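Side-chain contact in kelch repeat and BTB domain-containing protein A55 (Vaccinia virus WR, PDB 6I2M), which probably serves as a substrate-specific adapter of CUL3-containing E3 ubiquitin ligases, directing host proteins to ubiquitination and proteasomal degradation: residues N122-Y127 and L151-D156. Numbering follows the deposited sequence.
Sequences NCIDFY and LRLIND
L153 reaches C123 and I124 with the two arms of its isobutyl fork, and this small apolar meeting makes up most of the contact. A chi1 of -72° swings CG of L153 away from its carbonyl carbon, and from there the branches part company. L153 CD1 comes to 4.0 Å from C123 SG. The other arm goes to the neighbouring residue, with L153 CD2 3.8 Å from I124 CD1. Leucine suits the place because one branched end can touch two successive residues of the facing helix. C123 offers a compact, polarisable sulfur, and I124 a longer apolar arm. The side chains of L153 and I124 run past each other in opposite directions, so I124 CD1 also nears the root of the leucine, 4.1 Å from L153 CB. In I124, chi1 (-171°) sets CG1 opposite the backbone N, and CD1 continues from it toward L153.

Three residues on, D156 passes the same isoleucine, the two side chains pointing in opposite senses. D156 OD2 rests 3.6 Å from I124 CG2, a van der Waals contact without a hydrogen bond; D156 OD2 also receives a weak hydrogen bond from N158 ND2. A partly exposed aspartate can thus border the apolar patch.

The contact lies in the BACK region that follows the BTB domain, joining helix 120-132 to segment 151-156, which lies on the short helix 150-153. Helix 136-147, part of the connection between them, packs against C123 through I146, and I154 turns to helix 184-195.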
loop_
_atom_site.group_PDB
_atom_site.type_symbol
_atom_site.label_atom_id
_atom_site.label_comp_id
_atom_site.label_asym_id
_atom_site.label_seq_id
_atom_site.Cartn_x
_atom_site.Cartn_y
_atom_site.Cartn_z
ATOM N N ASN A 122 -9.080 -34.474 3.850
ATOM C CA ASN A 122 -8.313 -33.408 4.498
ATOM C C ASN A 122 -8.523 -33.316 6.012
ATOM O O ASN A 122 -7.539 -33.226 6.748
ATOM C CB ASN A 122 -8.603 -32.050 3.838
ATOM C CG ASN A 122 -8.242 -31.958 2.372
ATOM O OD1 ASN A 122 -7.248 -32.524 1.899
ATOM N ND2 ASN A 122 -9.042 -31.219 1.618
ATOM N N CYS A 123 -9.799 -33.329 6.468
ATOM C CA CYS A 123 -10.236 -33.203 7.870
ATOM C C CYS A 123 -9.460 -34.077 8.862
ATOM O O CYS A 123 -9.171 -33.626 9.973
ATOM C CB CYS A 123 -11.738 -33.445 7.988
ATOM S SG CYS A 123 -12.255 -35.134 7.585
ATOM N N ILE A 124 -9.144 -35.321 8.461
ATOM C CA ILE A 124 -8.401 -36.307 9.251
ATOM C C ILE A 124 -6.981 -35.794 9.605
ATOM O O ILE A 124 -6.510 -36.030 10.719
ATOM C CB ILE A 124 -8.424 -37.703 8.545
ATOM C CG1 ILE A 124 -7.845 -38.817 9.445
ATOM C CG2 ILE A 124 -7.769 -37.688 7.150
ATOM C CD1 ILE A 124 -8.621 -40.114 9.392
ATOM N N ASP A 125 -6.347 -35.042 8.683
ATOM C CA ASP A 125 -5.013 -34.464 8.854
ATOM C C ASP A 125 -5.050 -33.117 9.588
ATOM O O ASP A 125 -4.163 -32.849 10.402
ATOM C CB ASP A 125 -4.315 -34.328 7.486
ATOM C CG ASP A 125 -2.891 -33.803 7.529
ATOM O OD1 ASP A 125 -2.100 -34.289 8.369
ATOM O OD2 ASP A 125 -2.561 -32.922 6.708
ATOM N N PHE A 126 -6.068 -32.277 9.301
ATOM C CA PHE A 126 -6.228 -30.951 9.905
ATOM C C PHE A 126 -6.608 -30.976 11.394
ATOM O O PHE A 126 -6.383 -29.979 12.083
ATOM C CB PHE A 126 -7.209 -30.082 9.101
ATOM C CG PHE A 126 -6.620 -29.515 7.830
ATOM C CD1 PHE A 126 -5.707 -28.468 7.872
ATOM C CD2 PHE A 126 -6.987 -30.021 6.589
ATOM C CE1 PHE A 126 -5.155 -27.951 6.696
ATOM C CE2 PHE A 126 -6.438 -29.499 5.413
ATOM C CZ PHE A 126 -5.528 -28.466 5.474
ATOM N N TYR A 127 -7.162 -32.102 11.892
ATOM C CA TYR A 127 -7.535 -32.249 13.303
ATOM C C TYR A 127 -6.297 -32.418 14.189
ATOM O O TYR A 127 -6.181 -31.724 15.200
ATOM C CB TYR A 127 -8.536 -33.404 13.505
ATOM C CG TYR A 127 -8.802 -33.753 14.955
ATOM C CD1 TYR A 127 -9.691 -33.007 15.722
ATOM C CD2 TYR A 127 -8.174 -34.841 15.557
ATOM C CE1 TYR A 127 -9.935 -33.320 17.060
ATOM C CE2 TYR A 127 -8.403 -35.160 16.895
ATOM C CZ TYR A 127 -9.290 -34.401 17.641
ATOM O OH TYR A 127 -9.527 -34.719 18.956
ATOM N N LEU A 151 -17.371 -43.560 8.990
ATOM C CA LEU A 151 -17.308 -44.894 8.381
ATOM C C LEU A 151 -16.489 -44.947 7.083
ATOM O O LEU A 151 -16.064 -46.031 6.679
ATOM C CB LEU A 151 -18.716 -45.489 8.180
ATOM C CG LEU A 151 -19.523 -45.794 9.456
ATOM C CD1 LEU A 151 -20.930 -46.232 9.116
ATOM C CD2 LEU A 151 -18.847 -46.855 10.322
ATOM N N ARG A 152 -16.252 -43.788 6.450
ATOM C CA ARG A 152 -15.438 -43.674 5.240
ATOM C C ARG A 152 -13.963 -43.538 5.625
ATOM O O ARG A 152 -13.087 -43.951 4.863
ATOM C CB ARG A 152 -15.854 -42.440 4.425
ATOM C CG ARG A 152 -17.154 -42.592 3.655
ATOM C CD ARG A 152 -17.509 -41.286 2.979
ATOM N NE ARG A 152 -18.702 -41.401 2.139
ATOM C CZ ARG A 152 -19.262 -40.384 1.493
ATOM N NH1 ARG A 152 -18.748 -39.163 1.586
ATOM N NH2 ARG A 152 -20.344 -40.577 0.751
ATOM N N LEU A 153 -13.699 -42.944 6.808
ATOM C CA LEU A 153 -12.362 -42.668 7.334
ATOM C C LEU A 153 -11.705 -43.824 8.097
ATOM O O LEU A 153 -10.483 -43.807 8.254
ATOM C CB LEU A 153 -12.380 -41.397 8.201
ATOM C CG LEU A 153 -12.533 -40.076 7.445
ATOM C CD1 LEU A 153 -12.985 -38.970 8.369
ATOM C CD2 LEU A 153 -11.250 -39.693 6.730
ATOM N N ILE A 154 -12.488 -44.826 8.557
ATOM C CA ILE A 154 -11.954 -45.992 9.285
ATOM C C ILE A 154 -11.059 -46.870 8.385
ATOM O O ILE A 154 -10.199 -47.593 8.892
ATOM C CB ILE A 154 -13.042 -46.825 10.024
ATOM C CG1 ILE A 154 -14.136 -47.350 9.064
ATOM C CG2 ILE A 154 -13.635 -46.043 11.203
ATOM C CD1 ILE A 154 -14.826 -48.640 9.499
ATOM N N ASN A 155 -11.257 -46.778 7.054
ATOM C CA ASN A 155 -10.501 -47.509 6.034
ATOM C C ASN A 155 -9.412 -46.630 5.382
ATOM O O ASN A 155 -8.562 -47.155 4.656
ATOM C CB ASN A 155 -11.451 -48.075 4.973
ATOM C CG ASN A 155 -12.537 -48.962 5.534
ATOM O OD1 ASN A 155 -12.303 -50.117 5.908
ATOM N ND2 ASN A 155 -13.751 -48.439 5.602
ATOM N N ASP A 156 -9.437 -45.305 5.652
ATOM C CA ASP A 156 -8.492 -44.311 5.129
ATOM C C ASP A 156 -7.070 -44.526 5.675
ATOM O O ASP A 156 -6.904 -45.084 6.762
ATOM C CB ASP A 156 -8.995 -42.884 5.437
ATOM C CG ASP A 156 -8.284 -41.762 4.701
ATOM O OD1 ASP A 156 -8.299 -41.767 3.450
ATOM O OD2 ASP A 156 -7.728 -40.869 5.377
#